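Local coordinates for succinate-semialdehyde dehydrogenase (NAD(P)(+)) (Marinobacter aquaeolei, PDB 3RH9), which probably oxidises succinate semialdehyde to succinate with NAD(P)+ as cofactor, as a member of the aldehyde dehydrogenase family, at residues A[31-36]-A[95-100]; A[329-334]-A[367-372]; A[101-106]-A[321-326]; A[39-44]-A[186-191]. One frame throughout, in Å; residues are numbered along the deposited sequence.

Interaction 1: residues A[31-36]-A[95-100]; sequences VYNPAT and LCMEHG
Asn33 and Pro34 come up against the last turn of helix 88-99 from its carbonyl side, where Met97 O, Glu98 O and His99 O face the incoming chain. With CG anti to the backbone N (chi1 179°), one face of the Asn33 carboxamide is laid against Met97 O, which sits over CG at 3.0 Å. The two oxygens cannot bond to each other, since Asn33 OD1 and Met97 O are both acceptors. OD1 instead takes the N-H of Ala35 at 2.7 Å, closing an Asx turn. The Asn33 CA-H also points at Met97 O, with CA 3.2 Å from it, and Asn33 ND2 lies 3.9 Å from CG of Met97, a selenomethionine. The Pro34 ring continues the line: its CD is 3.2 Å from Met97 O and its CG is 3.2 Å from His99 O. At the other end Val31 CG1 touches Glu98 CB at 4.1 Å, while the Glu98 carboxylate turns away to Thr189 OG1 and Leu188 N. Gly100, with its positive phi of 118°, takes the chain out of the helix past the Pro34 ring. An alanine in place of Asn33 would remove the amide, leaving Ala35 N without its acceptor, and the turn would probably be less firmly held. The strand end and helix end are thus joined by a weak CH...O contact from Asn33 CA and by packing of Pro34 on carbonyl oxygens; no direct hydrogen bond is found between the two segments, though a water may bridge Asn33 OD1 and Cys96 O.

Interaction 2: residues A[329-334]-A[367-372]; sequences IGPLIN and GLFFPP
Leu332 N donates to Leu368 O at 3.0 Å and almost straight, with an N-H...O angle of 177°, although the donor stands above the carbonyl plane and off its lone pairs. Leu368 buries more surface here than any other residue. Its CB is 3.6 Å from Leu332 O. Its CG is anti to the carbonyl carbon (chi1 -67°), which lets CD1 reach the 329-334 backbone, 3.7 Å from Asn334 CA. Next to it Pro331 CB sits over one face of the Phe369 ring, 4.2 Å from its centroid and offset toward the rim, and Pro331 CG reaches Phe369 CE1 at 3.5 Å. Farther along, Ile329 CD1 meets Phe370 O at 3.5 Å, and a water donates to Gly330 O while accepting from Phe370 N. Outside this shell, Asn334 OD1 accepts from Gly337 N at the start of helix 335-350, whose Phe338 touches Leu332, Leu368 and Phe370. Gln288 OE1 takes Ile333 N. An alanine at Leu368 would lack the CG, CD1 and CD2 atoms, and the backbone of Asn334 would probably be left with a gap beside it. Two irregular loops, running 143° apart, one leading into helix 335-350 and the other into strand 373-376, are thus joined by one direct hydrogen bond and a water bridge within otherwise apolar packing.

Interaction 3: residues A[101-106]-A[321-326]; sequences KPWKEA and DGMNDG
Trp103, Met323 and Gly322 bury the most surface here: Trp103 and Met323 meet through their side chains, Gly322 through its backbone. Met323, a selenomethionine in this crystal, sets out away from the helix, yet it is bent at chi2 (-58°) and again at chi3, which brings its end back over the indole. Its CE lies over one face of the six-membered ring of Trp103, 3.8 Å from the centroid and displaced toward the rim, closest to CZ3 at 3.4 Å. The selenium stands above the same ring, 4.3 Å from its centroid, so that a Met-aromatic contact and a CH-pi contact are made together. In Trp103, CG is anti to the backbone N (chi1 -158°), which turns the indole toward Met323, and the indole NE1 is taken up by Glu89 O on the preceding helix. The backbones provide the polar link. Trp103 N donates to Gly322 O at 3.0 Å, nearly straight at 172° though from above the carbonyl plane, and Pro102 CA approaches the same oxygen at 3.5 Å. Gly322 lies so close to Pro102, CA to CA 3.7 Å, that a CB on it would clash with Pro102 CA. Asp321 OD1 accepts from Met323 N at 3.1 Å in an Asx turn, which holds the loop in shape just where Gly322 O is presented. Pro102 is the N-cap residue of helix 103-123, so the loop between helices 303-316 and 335-350 meets this helix at its start, while Met323 reaches on to Cys96 and Met97 of helix 88-99.

Interaction 4: residues A[39-44]-A[186-191]; sequences VIAKVP and TPLTMI
Leu188 is pressed against the strand at Ala41: its CD2 is 3.7 Å from Ala41 CB, while its CD1 meets the end of Ile40, with CD1 to CD1 at 4.1 Å. Its first two torsions (chi1 -46°, chi2 169°) together send both methyls out from the helix toward the strand. Ile40 does its part by turning CG1 between its backbone N and carbonyl carbon (chi1 64°), swinging CD1 over to Leu188. Val43 CG2 packs on both neighbours, 4.1 Å from Leu188 CD2 and 4.2 Å from Pro187 CG. The strand 39-44 pairs antiparallel with 28-32, and this two-stranded ribbon lies on helix 188-197, the crossover helix between parallel strands 178-181 and 207-209 of the six-stranded sheet, as expected of a Rossmann-type domain. Away from Leu188 the fit is looser, with Val43 CG1 and Ile191 CD1 4.5 Å apart. Side chains alone span the gap along the whole contact, since even the nearest CA atoms, those of Val43 and Pro187, are 8.0 Å apart. On the far side of the strand Lys42 CB points away from the helix; the residue is exposed, with a long, weak ion pair to Asp30.

Overall arrangement
All four contacts are largely buried, and they differ more in chemistry than in depth. Interactions 1 and 4 share the ribbon of strands 28-32 and 39-44: Val31 O bonds Ile40 N between them, and the Glu98 carboxylate joins helix 88-99 to helix 188-197. Interaction 4 is purely apolar, whereas interaction 1 sets CH groups against a helix end. Interactions 2 and 3 each have one direct backbone hydrogen bond, with aromatic packing beside it, and both use the loop ahead of helix 335-350. Interaction 1 touches both of them, through Pro34 on Pro331 and through Met97 on Met323, while interaction 4 meets neither.

Interaction 1: residues A[31-36]-A[95-100]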
loop_
_atom_site.group_PDB
_atom_site.type_symbol
_atom_site.label_atom_id
_atom_site.label_comp_id
_atom_site.label_asym_id
_atom_site.label_seq_id
_atom_site.Cartn_x
_atom_site.Cartn_y
_atom_site.Cartn_z
ATOM N N VAL A 31 -22.872 11.232 -24.092
ATOM C CA VAL A 31 -21.478 11.550 -24.341
ATOM C C VAL A 31 -21.426 12.666 -25.378
ATOM O O VAL A 31 -22.155 12.645 -26.370
ATOM C CB VAL A 31 -20.694 10.323 -24.848
ATOM C CG1 VAL A 31 -19.212 10.634 -24.931
ATOM C CG2 VAL A 31 -20.941 9.133 -23.938
ATOM N N TYR A 32 -20.567 13.647 -25.151
ATOM C CA TYR A 32 -20.444 14.766 -26.079
ATOM C C TYR A 32 -19.124 14.731 -26.814
ATOM O O TYR A 32 -18.149 14.228 -26.296
ATOM C CB TYR A 32 -20.525 16.073 -25.304
ATOM C CG TYR A 32 -21.927 16.458 -24.892
ATOM C CD1 TYR A 32 -22.521 15.903 -23.760
ATOM C CD2 TYR A 32 -22.659 17.387 -25.636
ATOM C CE1 TYR A 32 -23.793 16.262 -23.381
ATOM C CE2 TYR A 32 -23.941 17.745 -25.261
ATOM C CZ TYR A 32 -24.500 17.183 -24.134
ATOM O OH TYR A 32 -25.770 17.542 -23.767
ATOM N N ASN A 33 -19.087 15.260 -28.025
ATOM C CA ASN A 33 -17.810 15.538 -28.659
ATOM C C ASN A 33 -17.393 16.944 -28.236
ATOM O O ASN A 33 -18.094 17.902 -28.510
ATOM C CB ASN A 33 -17.916 15.438 -30.176
ATOM C CG ASN A 33 -16.610 15.757 -30.870
ATOM O OD1 ASN A 33 -15.766 16.477 -30.337
ATOM N ND2 ASN A 33 -16.430 15.217 -32.067
ATOM N N PRO A 34 -16.258 17.075 -27.540
ATOM C CA PRO A 34 -15.927 18.397 -27.000
ATOM C C PRO A 34 -15.666 19.417 -28.098
ATOM O O PRO A 34 -15.568 20.608 -27.814
ATOM C CB PRO A 34 -14.641 18.138 -26.212
ATOM C CG PRO A 34 -14.660 16.647 -25.942
ATOM C CD PRO A 34 -15.278 16.052 -27.151
ATOM N N ALA A 35 -15.558 18.951 -29.335
ATOM C CA ALA A 35 -15.209 19.822 -30.445
ATOM C C ALA A 35 -16.441 20.468 -31.061
ATOM O O ALA A 35 -16.350 21.529 -31.670
ATOM C CB ALA A 35 -14.433 19.045 -31.496
ATOM N N THR A 36 -17.597 19.843 -30.893
ATOM C CA THR A 36 -18.782 20.295 -31.604
ATOM C C THR A 36 -19.935 20.665 -30.679
ATOM O O THR A 36 -20.891 21.323 -31.092
ATOM C CB THR A 36 -19.287 19.217 -32.553
ATOM O OG1 THR A 36 -19.947 18.195 -31.796
ATOM C CG2 THR A 36 -18.135 18.619 -33.339
ATOM N N LEU A 95 -11.510 7.672 -29.574
ATOM C CA LEU A 95 -10.876 8.372 -28.484
ATOM C C LEU A 95 -10.926 9.865 -28.790
ATOM O O LEU A 95 -11.364 10.685 -27.974
ATOM C CB LEU A 95 -9.432 7.909 -28.342
ATOM C CG LEU A 95 -8.805 8.141 -26.971
ATOM C CD1 LEU A 95 -7.701 7.137 -26.709
ATOM C CD2 LEU A 95 -8.288 9.567 -26.836
ATOM N N CYS A 96 -10.486 10.200 -29.992
ATOM C CA CYS A 96 -10.433 11.573 -30.442
ATOM C C CYS A 96 -11.769 12.283 -30.252
ATOM O O CYS A 96 -11.833 13.412 -29.741
ATOM C CB CYS A 96 -10.055 11.606 -31.916
ATOM S SG CYS A 96 -10.060 13.249 -32.609
HETATM N N MSE A 97 -12.842 11.625 -30.669
HETATM C CA MSE A 97 -14.124 12.298 -30.709
HETATM C C MSE A 97 -14.720 12.549 -29.340
HETATM O O MSE A 97 -15.413 13.547 -29.151
HETATM C CB MSE A 97 -15.106 11.551 -31.596
HETATM C CG MSE A 97 -14.863 11.821 -33.068
HETATM SE SE MSE A 97 -15.709 10.498 -34.224
HETATM C CE MSE A 97 -15.212 11.263 -35.971
ATOM N N GLU A 98 -14.455 11.663 -28.386
ATOM C CA GLU A 98 -15.065 11.809 -27.066
ATOM C C GLU A 98 -14.198 12.615 -26.091
ATOM O O GLU A 98 -14.713 13.271 -25.192
ATOM C CB GLU A 98 -15.445 10.445 -26.477
ATOM C CG GLU A 98 -14.269 9.575 -26.131
ATOM C CD GLU A 98 -14.695 8.231 -25.552
ATOM O OE1 GLU A 98 -15.909 8.048 -25.285
ATOM O OE2 GLU A 98 -13.819 7.357 -25.366
ATOM N N HIS A 99 -12.890 12.566 -26.293
ATOM C CA HIS A 99 -11.937 13.306 -25.469
ATOM C C HIS A 99 -11.620 14.690 -26.029
ATOM O O HIS A 99 -11.644 15.667 -25.303
ATOM C CB HIS A 99 -10.645 12.506 -25.334
ATOM C CG HIS A 99 -9.590 13.175 -24.510
ATOM N ND1 HIS A 99 -8.578 13.925 -25.068
ATOM C CD2 HIS A 99 -9.367 13.176 -23.173
ATOM C CE1 HIS A 99 -7.786 14.371 -24.110
ATOM N NE2 HIS A 99 -8.240 13.928 -22.951
ATOM N N GLY A 100 -11.325 14.767 -27.322
ATOM C CA GLY A 100 -10.997 16.029 -27.952
ATOM C C GLY A 100 -9.587 15.987 -28.504
ATOM O O GLY A 100 -9.263 16.656 -29.479
HETATM O O HOH W 1 -13.186 15.457 -31.033
#

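Interaction 2: residues A[329-334]-A[367-372]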
loop_
_atom_site.group_PDB
_atom_site.type_symbol
_atom_site.label_atom_id
_atom_site.label_comp_id
_atom_site.label_asym_id
_atom_site.label_seq_id
_atom_site.Cartn_x
_atom_site.Cartn_y
_atom_site.Cartn_z
ATOM N N ILE A 329 -3.466 20.771 -30.970
ATOM C CA ILE A 329 -4.216 20.582 -29.739
ATOM C C ILE A 329 -5.703 20.795 -29.969
ATOM O O ILE A 329 -6.099 21.682 -30.726
ATOM C CB ILE A 329 -3.714 21.511 -28.596
ATOM C CG1 ILE A 329 -4.901 22.190 -27.918
ATOM C CG2 ILE A 329 -2.751 22.582 -29.110
ATOM C CD1 ILE A 329 -4.506 23.301 -26.981
ATOM N N GLY A 330 -6.519 19.966 -29.322
ATOM C CA GLY A 330 -7.963 20.015 -29.491
ATOM C C GLY A 330 -8.653 20.693 -28.323
ATOM O O GLY A 330 -8.000 21.322 -27.512
ATOM N N PRO A 331 -9.974 20.554 -28.212
ATOM C CA PRO A 331 -10.625 21.302 -27.139
ATOM C C PRO A 331 -10.283 20.684 -25.792
ATOM O O PRO A 331 -9.671 19.609 -25.757
ATOM C CB PRO A 331 -12.116 21.103 -27.421
ATOM C CG PRO A 331 -12.206 20.226 -28.645
ATOM C CD PRO A 331 -10.879 19.580 -28.832
ATOM N N LEU A 332 -10.647 21.367 -24.706
ATOM C CA LEU A 332 -10.610 20.794 -23.358
ATOM C C LEU A 332 -11.875 19.968 -23.168
ATOM O O LEU A 332 -12.805 20.093 -23.942
ATOM C CB LEU A 332 -10.564 21.893 -22.297
ATOM C CG LEU A 332 -9.482 22.958 -22.368
ATOM C CD1 LEU A 332 -9.667 23.921 -21.219
ATOM C CD2 LEU A 332 -8.113 22.315 -22.307
ATOM N N ILE A 333 -11.923 19.146 -22.130
ATOM C CA ILE A 333 -12.959 18.129 -22.010
ATOM C C ILE A 333 -14.355 18.684 -21.716
ATOM O O ILE A 333 -15.353 18.139 -22.183
ATOM C CB ILE A 333 -12.581 17.093 -20.919
ATOM C CG1 ILE A 333 -13.455 15.842 -21.017
ATOM C CG2 ILE A 333 -12.647 17.726 -19.522
ATOM C CD1 ILE A 333 -13.056 14.893 -22.144
ATOM N N ASN A 334 -14.426 19.747 -20.922
ATOM C CA ASN A 334 -15.716 20.337 -20.549
ATOM C C ASN A 334 -15.649 21.743 -19.988
ATOM O O ASN A 334 -14.572 22.294 -19.767
ATOM C CB ASN A 334 -16.552 19.419 -19.634
ATOM C CG ASN A 334 -15.895 19.128 -18.282
ATOM O OD1 ASN A 334 -15.170 19.943 -17.721
ATOM N ND2 ASN A 334 -16.184 17.959 -17.747
ATOM N N GLY A 367 -16.145 28.275 -27.502
ATOM C CA GLY A 367 -16.007 26.832 -27.504
ATOM C C GLY A 367 -15.364 26.307 -26.239
ATOM O O GLY A 367 -15.344 26.974 -25.203
ATOM N N LEU A 368 -14.846 25.092 -26.319
ATOM C CA LEU A 368 -14.000 24.577 -25.268
ATOM C C LEU A 368 -12.562 24.707 -25.734
ATOM O O LEU A 368 -11.644 24.166 -25.107
ATOM C CB LEU A 368 -14.344 23.124 -24.974
ATOM C CG LEU A 368 -15.735 22.988 -24.358
ATOM C CD1 LEU A 368 -16.057 21.552 -23.990
ATOM C CD2 LEU A 368 -15.812 23.887 -23.146
ATOM N N PHE A 369 -12.368 25.432 -26.837
ATOM C CA PHE A 369 -11.026 25.610 -27.392
ATOM C C PHE A 369 -10.238 26.675 -26.639
ATOM O O PHE A 369 -10.615 27.849 -26.589
ATOM C CB PHE A 369 -11.060 25.926 -28.892
ATOM C CG PHE A 369 -11.794 24.907 -29.707
ATOM C CD1 PHE A 369 -11.138 23.795 -30.198
ATOM C CD2 PHE A 369 -13.145 25.069 -29.989
ATOM C CE1 PHE A 369 -11.823 22.838 -30.960
ATOM C CE2 PHE A 369 -13.836 24.136 -30.750
ATOM C CZ PHE A 369 -13.174 23.009 -31.234
ATOM N N PHE A 370 -9.136 26.253 -26.041
ATOM C CA PHE A 370 -8.295 27.165 -25.305
ATOM C C PHE A 370 -6.903 27.166 -25.913
ATOM O O PHE A 370 -6.249 26.133 -25.993
ATOM C CB PHE A 370 -8.250 26.759 -23.842
ATOM C CG PHE A 370 -7.804 27.853 -22.928
ATOM C CD1 PHE A 370 -6.498 28.304 -22.959
ATOM C CD2 PHE A 370 -8.692 28.427 -22.031
ATOM C CE1 PHE A 370 -6.088 29.309 -22.119
ATOM C CE2 PHE A 370 -8.282 29.431 -21.186
ATOM C CZ PHE A 370 -6.978 29.876 -21.232
ATOM N N PRO A 371 -6.449 28.343 -26.345
ATOM C CA PRO A 371 -5.198 28.564 -27.073
ATOM C C PRO A 371 -3.968 28.388 -26.190
ATOM O O PRO A 371 -3.977 28.778 -25.031
ATOM C CB PRO A 371 -5.297 30.035 -27.489
ATOM C CG PRO A 371 -6.700 30.455 -27.184
ATOM C CD PRO A 371 -7.148 29.603 -26.071
ATOM N N PRO A 372 -2.895 27.828 -26.745
ATOM C CA PRO A 372 -1.684 27.680 -25.953
ATOM C C PRO A 372 -1.232 29.041 -25.462
ATOM O O PRO A 372 -1.098 29.941 -26.272
ATOM C CB PRO A 372 -0.692 27.111 -26.964
ATOM C CG PRO A 372 -1.537 26.467 -27.996
ATOM C CD PRO A 372 -2.718 27.343 -28.120
HETATM O O HOH W 2 -7.918 23.568 -26.048
#

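Interaction 3: residues A[101-106]-A[321-326]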
loop_
_atom_site.group_PDB
_atom_site.type_symbol
_atom_site.label_atom_id
_atom_site.label_comp_id
_atom_site.label_asym_id
_atom_site.label_seq_id
_atom_site.Cartn_x
_atom_site.Cartn_y
_atom_site.Cartn_z
ATOM N N LYS A 101 -8.747 15.193 -27.860
ATOM C CA LYS A 101 -7.386 14.934 -28.312
ATOM C C LYS A 101 -7.328 14.673 -29.829
ATOM O O LYS A 101 -8.210 14.028 -30.391
ATOM C CB LYS A 101 -6.874 13.711 -27.551
ATOM C CG LYS A 101 -5.377 13.588 -27.429
ATOM C CD LYS A 101 -5.024 12.297 -26.681
ATOM C CE LYS A 101 -5.902 12.139 -25.438
ATOM N NZ LYS A 101 -5.333 11.232 -24.408
ATOM N N PRO A 102 -6.280 15.163 -30.501
ATOM C CA PRO A 102 -6.144 14.952 -31.949
ATOM C C PRO A 102 -5.948 13.484 -32.321
ATOM O O PRO A 102 -5.286 12.745 -31.585
ATOM C CB PRO A 102 -4.889 15.753 -32.306
ATOM C CG PRO A 102 -4.737 16.733 -31.205
ATOM C CD PRO A 102 -5.223 16.030 -29.972
ATOM N N TRP A 103 -6.506 13.084 -33.464
ATOM C CA TRP A 103 -6.517 11.688 -33.904
ATOM C C TRP A 103 -5.161 11.001 -33.802
ATOM O O TRP A 103 -5.045 9.934 -33.216
ATOM C CB TRP A 103 -6.992 11.616 -35.336
ATOM C CG TRP A 103 -7.527 10.287 -35.707
ATOM C CD1 TRP A 103 -7.427 9.132 -34.992
ATOM C CD2 TRP A 103 -8.237 9.960 -36.908
ATOM N NE1 TRP A 103 -8.047 8.108 -35.665
ATOM C CE2 TRP A 103 -8.550 8.590 -36.844
ATOM C CE3 TRP A 103 -8.648 10.699 -38.026
ATOM C CZ2 TRP A 103 -9.248 7.939 -37.857
ATOM C CZ3 TRP A 103 -9.337 10.053 -39.026
ATOM C CH2 TRP A 103 -9.630 8.687 -38.937
ATOM N N LYS A 104 -4.144 11.609 -34.401
ATOM C CA LYS A 104 -2.754 11.188 -34.209
ATOM C C LYS A 104 -2.417 10.879 -32.748
ATOM O O LYS A 104 -2.167 9.730 -32.393
ATOM C CB LYS A 104 -1.797 12.275 -34.692
ATOM C CG LYS A 104 -1.526 12.274 -36.172
ATOM C CD LYS A 104 -0.377 13.229 -36.478
ATOM C CE LYS A 104 0.910 12.764 -35.813
ATOM N NZ LYS A 104 1.497 11.571 -36.508
ATOM N N GLU A 105 -2.387 11.909 -31.909
ATOM C CA GLU A 105 -2.122 11.708 -30.489
ATOM C C GLU A 105 -2.929 10.511 -29.973
ATOM O O GLU A 105 -2.396 9.648 -29.278
ATOM C CB GLU A 105 -2.434 12.978 -29.679
ATOM C CG GLU A 105 -1.816 13.021 -28.270
ATOM C CD GLU A 105 -2.081 14.331 -27.497
ATOM O OE1 GLU A 105 -2.710 15.265 -28.032
ATOM O OE2 GLU A 105 -1.649 14.428 -26.334
ATOM N N ALA A 106 -4.207 10.449 -30.331
ATOM C CA ALA A 106 -5.052 9.363 -29.865
ATOM C C ALA A 106 -4.444 8.018 -30.248
ATOM O O ALA A 106 -4.306 7.128 -29.420
ATOM C CB ALA A 106 -6.464 9.495 -30.418
ATOM N N ASP A 321 -10.649 21.296 -33.961
ATOM C CA ASP A 321 -11.157 19.937 -34.027
ATOM C C ASP A 321 -9.981 19.000 -34.279
ATOM O O ASP A 321 -9.169 19.240 -35.171
ATOM C CB ASP A 321 -12.164 19.833 -35.172
ATOM C CG ASP A 321 -13.004 18.565 -35.108
ATOM O OD1 ASP A 321 -12.536 17.540 -34.548
ATOM O OD2 ASP A 321 -14.148 18.608 -35.623
ATOM N N GLY A 322 -9.884 17.938 -33.491
ATOM C CA GLY A 322 -8.756 17.032 -33.590
ATOM C C GLY A 322 -8.871 15.993 -34.697
ATOM O O GLY A 322 -7.907 15.281 -34.991
HETATM N N MSE A 323 -10.047 15.900 -35.310
HETATM C CA MSE A 323 -10.235 14.986 -36.424
HETATM C C MSE A 323 -9.531 15.501 -37.666
HETATM O O MSE A 323 -9.196 14.735 -38.562
HETATM C CB MSE A 323 -11.721 14.750 -36.705
HETATM C CG MSE A 323 -12.379 13.743 -35.765
HETATM SE SE MSE A 323 -11.533 11.951 -35.785
HETATM C CE MSE A 323 -12.135 11.346 -37.552
ATOM N N ASN A 324 -9.285 16.803 -37.707
ATOM C CA ASN A 324 -8.634 17.405 -38.855
ATOM C C ASN A 324 -7.111 17.400 -38.764
ATOM O O ASN A 324 -6.529 17.646 -37.703
ATOM C CB ASN A 324 -9.148 18.825 -39.057
ATOM C CG ASN A 324 -10.655 18.894 -39.056
ATOM O OD1 ASN A 324 -11.330 18.015 -39.598
ATOM N ND2 ASN A 324 -11.200 19.939 -38.438
ATOM N N ASP A 325 -6.464 17.127 -39.890
ATOM C CA ASP A 325 -5.010 17.112 -39.944
ATOM C C ASP A 325 -4.462 18.469 -39.528
ATOM O O ASP A 325 -5.138 19.485 -39.668
ATOM C CB ASP A 325 -4.532 16.742 -41.358
ATOM C CG ASP A 325 -3.007 16.615 -41.458
ATOM O OD1 ASP A 325 -2.335 16.583 -40.400
ATOM O OD2 ASP A 325 -2.476 16.541 -42.596
ATOM N N GLY A 326 -3.248 18.474 -38.991
ATOM C CA GLY A 326 -2.537 19.711 -38.729
ATOM C C GLY A 326 -2.908 20.391 -37.428
ATOM O O GLY A 326 -2.356 21.445 -37.083
#

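Interaction 4: residues A[39-44]-A[186-191]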
loop_
_atom_site.group_PDB
_atom_site.type_symbol
_atom_site.label_atom_id
_atom_site.label_comp_id
_atom_site.label_asym_id
_atom_site.label_seq_id
_atom_site.Cartn_x
_atom_site.Cartn_y
_atom_site.Cartn_z
ATOM N N VAL A 39 -24.029 15.685 -28.917
ATOM C CA VAL A 39 -24.086 14.352 -28.336
ATOM C C VAL A 39 -23.728 13.298 -29.388
ATOM O O VAL A 39 -24.286 13.292 -30.478
ATOM C CB VAL A 39 -25.499 14.092 -27.765
ATOM C CG1 VAL A 39 -25.778 12.613 -27.638
ATOM C CG2 VAL A 39 -25.662 14.820 -26.427
ATOM N N ILE A 40 -22.788 12.415 -29.077
ATOM C CA ILE A 40 -22.348 11.438 -30.075
ATOM C C ILE A 40 -22.749 10.016 -29.708
ATOM O O ILE A 40 -22.599 9.095 -30.505
ATOM C CB ILE A 40 -20.830 11.533 -30.390
ATOM C CG1 ILE A 40 -19.983 11.203 -29.158
ATOM C CG2 ILE A 40 -20.490 12.918 -30.924
ATOM C CD1 ILE A 40 -18.490 11.339 -29.386
ATOM N N ALA A 41 -23.299 9.849 -28.514
ATOM C CA ALA A 41 -23.721 8.533 -28.083
ATOM C C ALA A 41 -24.578 8.622 -26.839
ATOM O O ALA A 41 -24.442 9.554 -26.047
ATOM C CB ALA A 41 -22.505 7.652 -27.827
ATOM N N LYS A 42 -25.465 7.648 -26.680
ATOM C CA LYS A 42 -26.242 7.508 -25.459
ATOM C C LYS A 42 -25.986 6.141 -24.815
ATOM O O LYS A 42 -26.434 5.107 -25.313
ATOM C CB LYS A 42 -27.725 7.701 -25.743
ATOM C CG LYS A 42 -28.113 9.124 -26.132
ATOM C CD LYS A 42 -29.598 9.200 -26.500
ATOM C CE LYS A 42 -30.308 10.418 -25.890
ATOM N NZ LYS A 42 -29.877 11.725 -26.460
ATOM N N VAL A 43 -25.265 6.151 -23.699
ATOM C CA VAL A 43 -24.868 4.930 -23.017
ATOM C C VAL A 43 -25.775 4.597 -21.834
ATOM O O VAL A 43 -26.178 5.479 -21.081
ATOM C CB VAL A 43 -23.419 5.053 -22.501
ATOM C CG1 VAL A 43 -22.898 3.703 -22.053
ATOM C CG2 VAL A 43 -22.531 5.625 -23.581
ATOM N N PRO A 44 -26.091 3.310 -21.669
ATOM C CA PRO A 44 -26.886 2.785 -20.554
ATOM C C PRO A 44 -26.309 3.123 -19.185
ATOM O O PRO A 44 -25.117 2.925 -18.932
ATOM C CB PRO A 44 -26.826 1.276 -20.762
ATOM C CG PRO A 44 -26.616 1.113 -22.240
ATOM C CD PRO A 44 -25.780 2.277 -22.671
ATOM N N THR A 186 -15.809 9.525 -21.191
ATOM C CA THR A 186 -15.092 8.721 -22.181
ATOM C C THR A 186 -15.325 7.217 -22.059
ATOM O O THR A 186 -14.380 6.457 -21.878
ATOM C CB THR A 186 -13.579 9.005 -22.135
ATOM O OG1 THR A 186 -13.144 9.014 -20.769
ATOM C CG2 THR A 186 -13.264 10.355 -22.789
ATOM N N PRO A 187 -16.585 6.782 -22.189
ATOM C CA PRO A 187 -16.915 5.362 -22.082
ATOM C C PRO A 187 -16.681 4.611 -23.396
ATOM O O PRO A 187 -16.521 3.396 -23.385
ATOM C CB PRO A 187 -18.411 5.376 -21.785
ATOM C CG PRO A 187 -18.861 6.800 -21.925
ATOM C CD PRO A 187 -17.769 7.579 -22.532
ATOM N N LEU A 188 -16.662 5.322 -24.514
ATOM C CA LEU A 188 -16.687 4.660 -25.812
ATOM C C LEU A 188 -15.362 3.999 -26.153
ATOM O O LEU A 188 -15.318 3.001 -26.878
ATOM C CB LEU A 188 -17.097 5.632 -26.926
ATOM C CG LEU A 188 -18.315 6.516 -26.639
ATOM C CD1 LEU A 188 -18.424 7.589 -27.702
ATOM C CD2 LEU A 188 -19.602 5.694 -26.513
ATOM N N THR A 189 -14.274 4.562 -25.648
ATOM C CA THR A 189 -12.983 3.973 -25.916
ATOM C C THR A 189 -12.998 2.658 -25.172
ATOM O O THR A 189 -12.476 1.655 -25.649
ATOM C CB THR A 189 -11.831 4.880 -25.458
ATOM O OG1 THR A 189 -11.800 6.036 -26.291
ATOM C CG2 THR A 189 -10.503 4.186 -25.598
HETATM N N MSE A 190 -13.631 2.668 -24.003
HETATM C CA MSE A 190 -13.688 1.482 -23.172
HETATM C C MSE A 190 -14.517 0.410 -23.870
HETATM O O MSE A 190 -14.131 -0.765 -23.935
HETATM C CB MSE A 190 -14.269 1.804 -21.792
HETATM C CG MSE A 190 -13.957 0.728 -20.762
HETATM SE SE MSE A 190 -12.010 0.510 -20.614
HETATM C CE MSE A 190 -11.930 -1.366 -20.209
ATOM N N ILE A 191 -15.662 0.821 -24.394
ATOM C CA ILE A 191 -16.504 -0.116 -25.101
ATOM C C ILE A 191 -15.733 -0.738 -26.268
ATOM O O ILE A 191 -15.765 -1.953 -26.462
ATOM C CB ILE A 191 -17.826 0.530 -25.544
ATOM C CG1 ILE A 191 -18.645 0.895 -24.309
ATOM C CG2 ILE A 191 -18.617 -0.433 -26.399
ATOM C CD1 ILE A 191 -19.911 1.607 -24.616
#